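Local coordinates for protein phosphodiesterase (Trypanosoma brucei brucei, PDB 5H2R) that belongs to the helical HD-clan phosphodiesterase family and holds a zinc ion, a magnesium ion and the ligand LLN, at residues V260-Y265 against F282-N287; M238-I243 against A303-K308; S244-P249 against D322-N327. All coordinates share one frame; numbering follows the deposited sequence.

Interaction 1: residues V260-Y265 against F282-N287. With LLN ((4~{a}~{S},8~{a}~{R})-2-cycloheptyl-4-[4-(2-hydroxyethyloxy)-3-[2-(2-oxidanylideneimidazolidin-1-yl)ethoxy]phenyl]-4~{a},5,8,8~{a}-tetrahydrophthalazin-1-one), chain E.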
loop_
_atom_site.group_PDB
_atom_site.type_symbol
_atom_site.label_atom_id
_atom_site.label_comp_id
_atom_site.label_asym_id
_atom_site.label_seq_id
_atom_site.Cartn_x
_atom_site.Cartn_y
_atom_site.Cartn_z
ATOM N N VAL A 260 6.025 -11.235 5.751
ATOM C CA VAL A 260 5.758 -11.682 4.377
ATOM C C VAL A 260 6.186 -13.147 4.195
ATOM O O VAL A 260 5.540 -13.875 3.443
ATOM C CB VAL A 260 6.321 -10.725 3.292
ATOM C CG1 VAL A 260 7.812 -10.948 3.023
ATOM C CG2 VAL A 260 5.505 -10.813 2.005
ATOM N N THR A 261 7.251 -13.567 4.905
ATOM C CA THR A 261 7.778 -14.944 4.866
ATOM C C THR A 261 6.721 -15.906 5.389
ATOM O O THR A 261 6.419 -16.884 4.708
ATOM C CB THR A 261 9.130 -15.019 5.608
ATOM O OG1 THR A 261 10.075 -14.281 4.850
ATOM C CG2 THR A 261 9.648 -16.452 5.791
ATOM N N GLU A 262 6.162 -15.610 6.585
ATOM C CA GLU A 262 5.142 -16.426 7.251
ATOM C C GLU A 262 3.863 -16.510 6.433
ATOM O O GLU A 262 3.303 -17.594 6.302
ATOM C CB GLU A 262 4.875 -15.924 8.679
ATOM C CG GLU A 262 3.984 -16.813 9.535
ATOM C CD GLU A 262 4.249 -18.312 9.569
ATOM O OE1 GLU A 262 3.255 -19.057 9.711
ATOM O OE2 GLU A 262 5.416 -18.749 9.422
ATOM N N GLU A 263 3.432 -15.383 5.835
ATOM C CA GLU A 263 2.245 -15.395 4.993
ATOM C C GLU A 263 2.466 -16.279 3.762
ATOM O O GLU A 263 1.619 -17.115 3.453
ATOM C CB GLU A 263 1.896 -13.975 4.549
ATOM C CG GLU A 263 0.542 -13.968 3.886
ATOM C CD GLU A 263 0.066 -12.568 3.635
ATOM O OE1 GLU A 263 -0.330 -11.897 4.610
ATOM O OE2 GLU A 263 0.024 -12.169 2.453
ATOM N N PHE A 264 3.601 -16.100 3.091
ATOM C CA PHE A 264 3.966 -16.853 1.880
ATOM C C PHE A 264 4.031 -18.351 2.174
ATOM O O PHE A 264 3.507 -19.153 1.393
ATOM C CB PHE A 264 5.298 -16.351 1.296
ATOM C CG PHE A 264 5.219 -15.126 0.407
ATOM C CD1 PHE A 264 4.109 -14.285 0.441
ATOM C CD2 PHE A 264 6.274 -14.788 -0.431
ATOM C CE1 PHE A 264 4.044 -13.146 -0.373
ATOM C CE2 PHE A 264 6.210 -13.647 -1.246
ATOM C CZ PHE A 264 5.095 -12.835 -1.214
ATOM N N TYR A 265 4.622 -18.709 3.324
ATOM C CA TYR A 265 4.773 -20.103 3.776
ATOM C C TYR A 265 3.412 -20.747 4.031
ATOM O O TYR A 265 3.211 -21.896 3.642
ATOM C CB TYR A 265 5.718 -20.192 5.002
ATOM C CG TYR A 265 7.196 -20.079 4.666
ATOM C CD1 TYR A 265 7.636 -20.106 3.344
ATOM C CD2 TYR A 265 8.159 -20.014 5.670
ATOM C CE1 TYR A 265 8.991 -20.022 3.028
ATOM C CE2 TYR A 265 9.522 -19.960 5.366
ATOM C CZ TYR A 265 9.933 -19.968 4.043
ATOM O OH TYR A 265 11.268 -19.890 3.718
ATOM N N PHE A 282 7.485 -20.033 -1.448
ATOM C CA PHE A 282 6.317 -20.358 -0.630
ATOM C C PHE A 282 6.467 -21.705 0.133
ATOM O O PHE A 282 5.496 -22.180 0.729
ATOM C CB PHE A 282 5.070 -20.371 -1.544
ATOM C CG PHE A 282 4.812 -19.067 -2.273
ATOM C CD1 PHE A 282 5.416 -18.802 -3.498
ATOM C CD2 PHE A 282 3.977 -18.099 -1.725
ATOM C CE1 PHE A 282 5.192 -17.594 -4.163
ATOM C CE2 PHE A 282 3.753 -16.890 -2.390
ATOM C CZ PHE A 282 4.361 -16.647 -3.606
ATOM N N ASP A 283 7.681 -22.289 0.145
ATOM C CA ASP A 283 7.970 -23.585 0.781
ATOM C C ASP A 283 8.476 -23.484 2.241
ATOM O O ASP A 283 9.598 -23.068 2.485
ATOM C CB ASP A 283 8.933 -24.369 -0.099
ATOM C CG ASP A 283 8.730 -25.871 -0.079
ATOM O OD1 ASP A 283 8.787 -26.463 1.023
ATOM O OD2 ASP A 283 8.604 -26.461 -1.169
ATOM N N ARG A 284 7.625 -23.857 3.200
ATOM C CA ARG A 284 7.847 -23.783 4.652
ATOM C C ARG A 284 8.817 -24.841 5.170
ATOM O O ARG A 284 9.791 -24.477 5.834
ATOM C CB ARG A 284 6.495 -23.872 5.388
ATOM C CG ARG A 284 6.569 -24.076 6.896
ATOM C CD ARG A 284 6.297 -22.802 7.648
ATOM N NE ARG A 284 4.897 -22.400 7.538
ATOM C CZ ARG A 284 4.211 -21.811 8.511
ATOM N NH1 ARG A 284 4.783 -21.570 9.683
ATOM N NH2 ARG A 284 2.943 -21.472 8.323
ATOM N N SER A 285 8.506 -26.146 4.921
ATOM C CA SER A 285 9.277 -27.329 5.334
ATOM C C SER A 285 10.724 -27.269 4.816
ATOM O O SER A 285 11.658 -27.333 5.628
ATOM C CB SER A 285 8.577 -28.608 4.883
ATOM O OG SER A 285 8.434 -28.640 3.475
ATOM N N LYS A 286 10.913 -27.097 3.473
ATOM C CA LYS A 286 12.254 -26.904 2.908
ATOM C C LYS A 286 12.588 -25.476 3.307
ATOM O O LYS A 286 11.656 -24.688 3.524
ATOM C CB LYS A 286 12.293 -27.098 1.374
ATOM C CG LYS A 286 12.063 -25.839 0.527
ATOM C CD LYS A 286 13.330 -25.190 0.000
ATOM C CE LYS A 286 13.088 -24.524 -1.329
ATOM N NZ LYS A 286 13.026 -25.512 -2.443
ATOM N N ASN A 287 13.876 -25.122 3.438
ATOM C CA ASN A 287 14.100 -23.769 3.890
ATOM C C ASN A 287 15.240 -23.001 3.241
ATOM O O ASN A 287 16.361 -23.489 3.080
ATOM C CB ASN A 287 14.234 -23.742 5.390
ATOM C CG ASN A 287 12.888 -23.504 6.040
ATOM O OD1 ASN A 287 12.225 -22.485 5.802
ATOM N ND2 ASN A 287 12.503 -24.375 6.955
HETATM C C1 LLN E . 9.308 -7.346 2.922
HETATM C C2 LLN E . 8.526 -8.282 0.816
HETATM C C3 LLN E . 7.370 -7.509 0.810
HETATM O O1 LLN E . 9.506 -8.211 1.782
HETATM O O2 LLN E . 9.851 -10.011 -0.096
HETATM O O3 LLN E . 12.336 -12.454 2.033
HETATM C C11 LLN E . 9.892 -14.799 1.096
HETATM C C12 LLN E . 11.469 -13.130 1.494
HETATM C C13 LLN E . 5.677 -8.707 -2.355
HETATM C C14 LLN E . 5.801 -10.338 -5.529
HETATM C C15 LLN E . 6.742 -9.329 -6.297
HETATM C C16 LLN E . 7.697 -9.826 -7.382
HETATM C C17 LLN E . 8.931 -10.567 -6.876
HETATM C C18 LLN E . 8.719 -11.917 -6.202
HETATM C C19 LLN E . 7.852 -11.930 -4.948
HETATM C C20 LLN E . 6.350 -11.756 -5.188
HETATM C C21 LLN E . 3.851 -9.313 -4.405
HETATM C C22 LLN E . 3.340 -8.663 -3.129
HETATM C C23 LLN E . 2.076 -7.824 -3.373
HETATM C C24 LLN E . 2.400 -6.494 -3.982
HETATM C C25 LLN E . 3.561 -5.887 -3.810
HETATM C C26 LLN E . 4.784 -6.562 -3.246
HETATM C C27 LLN E . 4.445 -7.826 -2.436
HETATM O O4 LLN E . 3.164 -9.439 -5.404
HETATM N N3 LLN E . 5.149 -9.723 -4.354
HETATM N N2 LLN E . 5.980 -9.571 -3.261
HETATM C C5 LLN E . 6.654 -8.573 -1.244
HETATM C C4 LLN E . 6.444 -7.657 -0.210
HETATM C C6 LLN E . 7.813 -9.346 -1.241
HETATM C C7 LLN E . 8.765 -9.187 -0.244
HETATM C C LLN E . 10.635 -6.828 3.420
HETATM O O LLN E . 11.292 -6.041 2.444
HETATM C C8 LLN E . 10.152 -10.958 -1.133
HETATM C C9 LLN E . 11.321 -11.803 -0.668
HETATM N N LLN E . 10.930 -12.887 0.252
HETATM N N1 LLN E . 10.882 -14.226 2.000
HETATM C C10 LLN E . 9.758 -13.733 0.016
HETATM O O HOH W 1 11.943 -21.798 1.881
#
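Phe-264, on helix 250-274, and Phe-282, in the loop that follows, lie against each other as an offset stack, with ring centroids 4.7 Å apart and planes turned by 27°. The slip places CE2 of Phe-282 over one face of Phe-264 near the rim, 3.6 Å from Phe-264 CG, while Val-260 CG2 packs on the opposite face. The Phe-282 ring in turn offers its edge to the backbone of the helix, CD2 lying 3.3 Å from Phe-264 O. Tyr-265 meets the loop differently: Arg-284 CA stands over its ring, 3.8 Å from the centroid, in a CH-pi contact. From there the arginine chain bends twice, at chi2 and chi3, and passes CB of Tyr-265 to reach Glu-262, where NH2 and OE1 form a salt bridge of 2.8 Å. The carboxylate and guanidinium planes are 75° apart, far from the coplanar bidentate pairing, and OE2 lies over one face of the guanidinium. OE1 has a second charged partner in Arg-266. A water 2.7 Å from Tyr-265 OH donates to Asp-283 O, joining phenol and loop backbone. On the ligand side, N1 of LLN donates a weak hydrogen bond to Thr-261 OG1, and C10 touches Phe-264. The loop is thus held by aromatic stacking beside the ligand and by charge pairing farther out, so the Phe-264 ring links ligand and loop directly.

Interaction 2: residues M238-I243 against A303-K308. With ZN (zinc ion), chain C; LLN ((4~{a}~{S},8~{a}~{R})-2-cycloheptyl-4-[4-(2-hydroxyethyloxy)-3-[2-(2-oxidanylideneimidazolidin-1-yl)ethoxy]phenyl]-4~{a},5,8,8~{a}-tetrahydrophthalazin-1-one), chain E.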
loop_
_atom_site.group_PDB
_atom_site.type_symbol
_atom_site.label_atom_id
_atom_site.label_comp_id
_atom_site.label_asym_id
_atom_site.label_seq_id
_atom_site.Cartn_x
_atom_site.Cartn_y
_atom_site.Cartn_z
ATOM N N MET A 238 1.986 4.683 -5.572
ATOM C CA MET A 238 1.239 3.584 -4.955
ATOM C C MET A 238 2.134 2.328 -4.979
ATOM O O MET A 238 2.338 1.689 -3.938
ATOM C CB MET A 238 -0.071 3.327 -5.733
ATOM C CG MET A 238 -1.078 2.432 -5.003
ATOM S SD MET A 238 -1.516 2.755 -3.263
ATOM C CE MET A 238 -1.922 4.498 -3.286
ATOM N N LYS A 239 2.715 2.027 -6.157
ATOM C CA LYS A 239 3.632 0.894 -6.319
ATOM C C LYS A 239 4.833 1.009 -5.395
ATOM O O LYS A 239 5.195 0.019 -4.776
ATOM C CB LYS A 239 4.119 0.770 -7.765
ATOM C CG LYS A 239 3.133 0.100 -8.706
ATOM C CD LYS A 239 3.758 -0.099 -10.124
ATOM C CE LYS A 239 5.017 -0.956 -10.139
ATOM N NZ LYS A 239 4.816 -2.265 -9.487
ATOM N N ALA A 240 5.459 2.193 -5.313
ATOM C CA ALA A 240 6.620 2.442 -4.453
ATOM C C ALA A 240 6.270 2.241 -2.987
ATOM O O ALA A 240 7.083 1.684 -2.244
ATOM C CB ALA A 240 7.163 3.844 -4.674
ATOM N N GLY A 241 5.078 2.691 -2.575
ATOM C CA GLY A 241 4.613 2.471 -1.209
ATOM C C GLY A 241 4.497 0.974 -0.951
ATOM O O GLY A 241 4.939 0.475 0.084
ATOM N N ASP A 242 3.941 0.228 -1.923
ATOM C CA ASP A 242 3.768 -1.232 -1.814
ATOM C C ASP A 242 5.081 -2.048 -1.644
ATOM O O ASP A 242 5.091 -3.048 -0.918
ATOM C CB ASP A 242 2.968 -1.754 -3.003
ATOM C CG ASP A 242 1.787 -2.632 -2.646
ATOM O OD1 ASP A 242 1.565 -2.878 -1.435
ATOM O OD2 ASP A 242 1.063 -3.034 -3.565
ATOM N N ILE A 243 6.160 -1.633 -2.323
ATOM C CA ILE A 243 7.472 -2.314 -2.249
ATOM C C ILE A 243 8.488 -1.490 -1.423
ATOM O O ILE A 243 9.706 -1.667 -1.563
ATOM C CB ILE A 243 7.990 -2.724 -3.652
ATOM C CG1 ILE A 243 8.192 -1.506 -4.592
ATOM C CG2 ILE A 243 7.064 -3.781 -4.282
ATOM C CD1 ILE A 243 9.210 -1.784 -5.813
ATOM N N ALA A 303 15.547 -2.467 -5.981
ATOM C CA ALA A 303 16.632 -1.548 -6.366
ATOM C C ALA A 303 16.449 -0.927 -7.790
ATOM O O ALA A 303 16.387 0.307 -7.858
ATOM C CB ALA A 303 18.005 -2.217 -6.215
ATOM N N PRO A 304 16.244 -1.694 -8.913
ATOM C CA PRO A 304 16.050 -1.029 -10.218
ATOM C C PRO A 304 14.829 -0.113 -10.258
ATOM O O PRO A 304 14.882 0.912 -10.921
ATOM C CB PRO A 304 15.898 -2.197 -11.203
ATOM C CG PRO A 304 16.559 -3.343 -10.529
ATOM C CD PRO A 304 16.257 -3.163 -9.079
ATOM N N PHE A 305 13.740 -0.463 -9.532
ATOM C CA PHE A 305 12.535 0.357 -9.506
ATOM C C PHE A 305 12.828 1.758 -8.944
ATOM O O PHE A 305 12.509 2.748 -9.613
ATOM C CB PHE A 305 11.407 -0.308 -8.689
ATOM C CG PHE A 305 10.170 0.557 -8.568
ATOM C CD1 PHE A 305 9.238 0.616 -9.599
ATOM C CD2 PHE A 305 9.959 1.343 -7.442
ATOM C CE1 PHE A 305 8.091 1.405 -9.480
ATOM C CE2 PHE A 305 8.808 2.124 -7.321
ATOM C CZ PHE A 305 7.878 2.146 -8.337
ATOM N N PHE A 306 13.359 1.818 -7.710
ATOM C CA PHE A 306 13.650 3.075 -7.013
ATOM C C PHE A 306 14.704 3.911 -7.750
ATOM O O PHE A 306 14.480 5.102 -7.978
ATOM C CB PHE A 306 14.004 2.846 -5.526
ATOM C CG PHE A 306 12.797 2.536 -4.659
ATOM C CD1 PHE A 306 11.822 3.504 -4.419
ATOM C CD2 PHE A 306 12.621 1.270 -4.108
ATOM C CE1 PHE A 306 10.686 3.208 -3.657
ATOM C CE2 PHE A 306 11.476 0.970 -3.347
ATOM C CZ PHE A 306 10.528 1.949 -3.113
ATOM N N GLN A 307 15.803 3.265 -8.202
ATOM C CA GLN A 307 16.875 3.925 -8.946
ATOM C C GLN A 307 16.364 4.605 -10.231
ATOM O O GLN A 307 16.650 5.782 -10.428
ATOM C CB GLN A 307 18.039 2.935 -9.210
ATOM C CG GLN A 307 19.351 3.579 -9.703
ATOM C CD GLN A 307 20.250 4.008 -8.569
ATOM O OE1 GLN A 307 20.854 3.185 -7.871
ATOM N NE2 GLN A 307 20.395 5.312 -8.386
ATOM N N LYS A 308 15.580 3.896 -11.063
ATOM C CA LYS A 308 15.018 4.417 -12.314
ATOM C C LYS A 308 14.038 5.582 -12.110
ATOM O O LYS A 308 14.130 6.566 -12.839
ATOM C CB LYS A 308 14.345 3.315 -13.140
ATOM C CG LYS A 308 15.304 2.338 -13.827
ATOM C CD LYS A 308 14.531 1.069 -14.268
ATOM C CE LYS A 308 15.377 0.114 -15.078
ATOM N NZ LYS A 308 14.607 -1.089 -15.514
HETATM ZN ZN ZN C . -0.192 -3.907 -0.596
HETATM C C1 LLN E . 9.308 -7.346 2.922
HETATM C C2 LLN E . 8.526 -8.282 0.816
HETATM C C3 LLN E . 7.370 -7.509 0.810
HETATM O O1 LLN E . 9.506 -8.211 1.782
HETATM O O2 LLN E . 9.851 -10.011 -0.096
HETATM O O3 LLN E . 12.336 -12.454 2.033
HETATM C C11 LLN E . 9.892 -14.799 1.096
HETATM C C12 LLN E . 11.469 -13.130 1.494
HETATM C C13 LLN E . 5.677 -8.707 -2.355
HETATM C C14 LLN E . 5.801 -10.338 -5.529
HETATM C C15 LLN E . 6.742 -9.329 -6.297
HETATM C C16 LLN E . 7.697 -9.826 -7.382
HETATM C C17 LLN E . 8.931 -10.567 -6.876
HETATM C C18 LLN E . 8.719 -11.917 -6.202
HETATM C C19 LLN E . 7.852 -11.930 -4.948
HETATM C C20 LLN E . 6.350 -11.756 -5.188
HETATM C C21 LLN E . 3.851 -9.313 -4.405
HETATM C C22 LLN E . 3.340 -8.663 -3.129
HETATM C C23 LLN E . 2.076 -7.824 -3.373
HETATM C C24 LLN E . 2.400 -6.494 -3.982
HETATM C C25 LLN E . 3.561 -5.887 -3.810
HETATM C C26 LLN E . 4.784 -6.562 -3.246
HETATM C C27 LLN E . 4.445 -7.826 -2.436
HETATM O O4 LLN E . 3.164 -9.439 -5.404
HETATM N N3 LLN E . 5.149 -9.723 -4.354
HETATM N N2 LLN E . 5.980 -9.571 -3.261
HETATM C C5 LLN E . 6.654 -8.573 -1.244
HETATM C C4 LLN E . 6.444 -7.657 -0.210
HETATM C C6 LLN E . 7.813 -9.346 -1.241
HETATM C C7 LLN E . 8.765 -9.187 -0.244
HETATM C C LLN E . 10.635 -6.828 3.420
HETATM O O LLN E . 11.292 -6.041 2.444
HETATM C C8 LLN E . 10.152 -10.958 -1.133
HETATM C C9 LLN E . 11.321 -11.803 -0.668
HETATM N N LLN E . 10.930 -12.887 0.252
HETATM N N1 LLN E . 10.882 -14.226 2.000
HETATM C C10 LLN E . 9.758 -13.733 0.016
HETATM O O HOH W 2 -0.660 -4.799 -2.690
HETATM O O HOH W 3 1.140 -5.687 -0.835
#
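OD1 of Asp-242, two residues beyond the Ala-240 that packs on Phe-305 and Phe-306, binds the zinc ion at 2.2 Å. His-92, His-128, Asp-129 and two waters complete the metal site of this helical HD-clan fold, and one of those waters donates to OD2 of the same carboxylate at 2.6 Å. Behind the metal, helix 227-242 is backed by helix 290-312 through a buried, apolar contact, the axes of the two short segments approaching to 11.1 Å at a crossing angle of -139°. Two neighbouring phenylalanines do the packing. Phe-305, with CG anti to the backbone N (chi1 176°), sets its ring edge against the CB of Ala-240, CE2 to CB 3.6 Å. The CD1 methyl of Ile-243 meets the same ring obliquely at CD2, and the methylenes of Lys-239 pass its far end before NZ bonds to His-207. Ile-243 also turns its other branch, CG2, to C26 of LLN, which makes this residue a bridge between core and ligand. Phe-306 receives CD2 of Phe-305 over the centre of its face and directs its edge at the end of helix 227-242, where CZ lies 3.6 Å from Ala-240 O and CE2 3.6 Å from Ile-243 O.

Interaction 3: residues S244-P249 against D322-N327. With LLN ((4~{a}~{S},8~{a}~{R})-2-cycloheptyl-4-[4-(2-hydroxyethyloxy)-3-[2-(2-oxidanylideneimidazolidin-1-yl)ethoxy]phenyl]-4~{a},5,8,8~{a}-tetrahydrophthalazin-1-one), chain E.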
loop_
_atom_site.group_PDB
_atom_site.type_symbol
_atom_site.label_atom_id
_atom_site.label_comp_id
_atom_site.label_asym_id
_atom_site.label_seq_id
_atom_site.Cartn_x
_atom_site.Cartn_y
_atom_site.Cartn_z
ATOM N N SER A 244 7.967 -0.636 -0.503
ATOM C CA SER A 244 8.770 0.273 0.327
ATOM C C SER A 244 9.406 -0.343 1.585
ATOM O O SER A 244 10.190 0.351 2.237
ATOM C CB SER A 244 7.933 1.488 0.728
ATOM O OG SER A 244 6.978 1.118 1.708
ATOM N N ASN A 245 9.029 -1.587 1.982
ATOM C CA ASN A 245 9.608 -2.211 3.192
ATOM C C ASN A 245 11.138 -2.331 3.104
ATOM O O ASN A 245 11.800 -2.338 4.139
ATOM C CB ASN A 245 9.028 -3.594 3.480
ATOM C CG ASN A 245 7.528 -3.715 3.676
ATOM O OD1 ASN A 245 6.982 -4.793 3.457
ATOM N ND2 ASN A 245 6.840 -2.690 4.203
ATOM N N VAL A 246 11.688 -2.423 1.875
ATOM C CA VAL A 246 13.143 -2.518 1.651
ATOM C C VAL A 246 13.855 -1.194 1.958
ATOM O O VAL A 246 15.046 -1.227 2.264
ATOM C CB VAL A 246 13.523 -3.056 0.236
ATOM C CG1 VAL A 246 13.010 -4.477 0.035
ATOM C CG2 VAL A 246 13.019 -2.134 -0.869
ATOM N N THR A 247 13.127 -0.033 1.842
ATOM C CA THR A 247 13.651 1.329 2.052
ATOM C C THR A 247 13.686 1.789 3.525
ATOM O O THR A 247 14.098 2.926 3.789
ATOM C CB THR A 247 12.828 2.366 1.247
ATOM O OG1 THR A 247 11.606 2.659 1.943
ATOM C CG2 THR A 247 12.581 1.965 -0.182
ATOM N N LYS A 248 13.183 0.972 4.470
ATOM C CA LYS A 248 13.108 1.368 5.879
ATOM C C LYS A 248 14.358 1.012 6.696
ATOM O O LYS A 248 15.181 0.246 6.180
ATOM C CB LYS A 248 11.854 0.730 6.532
ATOM C CG LYS A 248 10.537 1.047 5.812
ATOM C CD LYS A 248 10.400 2.550 5.505
ATOM C CE LYS A 248 9.071 2.847 4.881
ATOM N NZ LYS A 248 7.981 2.626 5.869
ATOM N N PRO A 249 14.499 1.474 7.981
ATOM C CA PRO A 249 15.648 1.030 8.807
ATOM C C PRO A 249 15.656 -0.499 8.932
ATOM O O PRO A 249 14.574 -1.101 8.985
ATOM C CB PRO A 249 15.373 1.682 10.170
ATOM C CG PRO A 249 14.516 2.868 9.859
ATOM C CD PRO A 249 13.626 2.390 8.751
ATOM N N ASP A 322 19.332 4.797 -1.389
ATOM C CA ASP A 322 20.360 4.672 -0.352
ATOM C C ASP A 322 20.040 3.585 0.659
ATOM O O ASP A 322 20.861 2.698 0.868
ATOM C CB ASP A 322 20.565 6.012 0.406
ATOM C CG ASP A 322 21.146 7.193 -0.358
ATOM O OD1 ASP A 322 21.313 7.088 -1.590
ATOM O OD2 ASP A 322 21.376 8.248 0.273
ATOM N N ARG A 323 18.845 3.650 1.282
ATOM C CA ARG A 323 18.435 2.705 2.323
ATOM C C ARG A 323 18.302 1.255 1.867
ATOM O O ARG A 323 18.641 0.360 2.637
ATOM C CB ARG A 323 17.161 3.163 3.006
ATOM C CG ARG A 323 17.309 3.143 4.505
ATOM C CD ARG A 323 17.739 4.494 5.038
ATOM N NE ARG A 323 16.956 4.837 6.218
ATOM C CZ ARG A 323 15.755 5.404 6.178
ATOM N NH1 ARG A 323 15.195 5.713 5.015
ATOM N NH2 ARG A 323 15.096 5.650 7.297
ATOM N N THR A 324 17.828 1.038 0.634
ATOM C CA THR A 324 17.668 -0.279 -0.004
ATOM C C THR A 324 19.056 -0.953 -0.117
ATOM O O THR A 324 19.193 -2.130 0.218
ATOM C CB THR A 324 16.924 -0.115 -1.358
ATOM O OG1 THR A 324 15.632 0.441 -1.110
ATOM C CG2 THR A 324 16.747 -1.427 -2.110
ATOM N N LYS A 325 20.072 -0.183 -0.558
ATOM C CA LYS A 325 21.473 -0.610 -0.705
ATOM C C LYS A 325 22.086 -0.967 0.652
ATOM O O LYS A 325 22.776 -1.983 0.771
ATOM C CB LYS A 325 22.299 0.505 -1.371
ATOM C CG LYS A 325 22.661 0.240 -2.830
ATOM C CD LYS A 325 21.625 0.792 -3.818
ATOM C CE LYS A 325 22.202 1.082 -5.190
ATOM N NZ LYS A 325 23.045 2.313 -5.204
ATOM N N SER A 326 21.816 -0.140 1.683
ATOM C CA SER A 326 22.318 -0.354 3.037
ATOM C C SER A 326 21.719 -1.631 3.631
ATOM O O SER A 326 22.407 -2.358 4.354
ATOM C CB SER A 326 21.960 0.825 3.929
ATOM O OG SER A 326 22.314 0.532 5.270
ATOM N N ASN A 327 20.418 -1.877 3.347
ATOM C CA ASN A 327 19.750 -3.072 3.821
ATOM C C ASN A 327 20.266 -4.299 3.062
ATOM O O ASN A 327 20.467 -5.340 3.686
ATOM C CB ASN A 327 18.233 -2.925 3.721
ATOM C CG ASN A 327 17.620 -2.091 4.827
ATOM O OD1 ASN A 327 18.205 -1.853 5.892
ATOM N ND2 ASN A 327 16.396 -1.667 4.616
HETATM C C1 LLN E . 9.308 -7.346 2.922
HETATM C C2 LLN E . 8.526 -8.282 0.816
HETATM C C3 LLN E . 7.370 -7.509 0.810
HETATM O O1 LLN E . 9.506 -8.211 1.782
HETATM O O2 LLN E . 9.851 -10.011 -0.096
HETATM O O3 LLN E . 12.336 -12.454 2.033
HETATM C C11 LLN E . 9.892 -14.799 1.096
HETATM C C12 LLN E . 11.469 -13.130 1.494
HETATM C C13 LLN E . 5.677 -8.707 -2.355
HETATM C C14 LLN E . 5.801 -10.338 -5.529
HETATM C C15 LLN E . 6.742 -9.329 -6.297
HETATM C C16 LLN E . 7.697 -9.826 -7.382
HETATM C C17 LLN E . 8.931 -10.567 -6.876
HETATM C C18 LLN E . 8.719 -11.917 -6.202
HETATM C C19 LLN E . 7.852 -11.930 -4.948
HETATM C C20 LLN E . 6.350 -11.756 -5.188
HETATM C C21 LLN E . 3.851 -9.313 -4.405
HETATM C C22 LLN E . 3.340 -8.663 -3.129
HETATM C C23 LLN E . 2.076 -7.824 -3.373
HETATM C C24 LLN E . 2.400 -6.494 -3.982
HETATM C C25 LLN E . 3.561 -5.887 -3.810
HETATM C C26 LLN E . 4.784 -6.562 -3.246
HETATM C C27 LLN E . 4.445 -7.826 -2.436
HETATM O O4 LLN E . 3.164 -9.439 -5.404
HETATM N N3 LLN E . 5.149 -9.723 -4.354
HETATM N N2 LLN E . 5.980 -9.571 -3.261
HETATM C C5 LLN E . 6.654 -8.573 -1.244
HETATM C C4 LLN E . 6.444 -7.657 -0.210
HETATM C C6 LLN E . 7.813 -9.346 -1.241
HETATM C C7 LLN E . 8.765 -9.187 -0.244
HETATM C C LLN E . 10.635 -6.828 3.420
HETATM O O LLN E . 11.292 -6.041 2.444
HETATM C C8 LLN E . 10.152 -10.958 -1.133
HETATM C C9 LLN E . 11.321 -11.803 -0.668
HETATM N N LLN E . 10.930 -12.887 0.252
HETATM N N1 LLN E . 10.882 -14.226 2.000
HETATM C C10 LLN E . 9.758 -13.733 0.016
#
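Arg-323 of helix 318-334 lies across Thr-247 and Pro-249, in the short loop that joins helix 227-242 to helix 250-274 of the helical phosphodiesterase fold. Its CB sits 3.2 Å from Thr-247 O, and CG remains beside the same oxygen at 3.3 Å while also nearing Lys-248 O. CD draws away from that Thr-247 oxygen; beyond it the chain, bent at chi2 and chi3, brings the guanidinium back over the loop. NH1 stays close to Thr-247 O but at a poor angle for bonding. One guanidinium face looks on Pro-249 N, and NH2 ends 3.8 Å from Pro-249 CG, with its charge paired to Asp-30.

One turn further along the helix, the amide nitrogen of Asn-327 grips the loop twice. ND2 donates to Lys-248 O at 2.8 Å, nearly along the C=O axis (164°) and close to the amide plane. Its other bond, to Val-246 O at 2.7 Å, arrives from above the carbonyl plane, 46° out of it. Two bonds from one nitrogen hold the amide's rotation and tie down the chain just before Pro-249, the N-cap of helix 250-274.

The loop also braces itself. Ser-244 O accepts both the backbone N of Thr-247, closing a tight turn, and Thr-247 OG1, which lies in the carbonyl plane on a lone pair at 2.7 Å. With OG1 so engaged, the CG2 methyl of Thr-247 is left to pack 3.5 Å from Thr-324 OG1, itself bonded to Thr-320 O. Val-246 divides its branches between two neighbours: CG2 touches Thr-324, whereas CG1 comes within 3.3 Å of the hydroxyl O of LLN.

Interactions 2 and 3 are close neighbours, with centres 11 Å apart, and they touch directly where Phe-306 packs on Thr-247. Their segments alternate along the chain: 238-243 runs straight into 244-249, and 303-308 on helix 290-312 precedes 322-327 on helix 318-334. Interaction 1 falls within the chain between these pairs, on helix 250-274 and its following loop, with its centre 24 Å from that of interaction 2 and 22 Å from that of interaction 3. It touches neither. LLN nevertheless meets residues of all three, consistent with a pocket lined partly by the buried packing near the zinc ion and partly by the less buried contact of helix 250-274 with its loop.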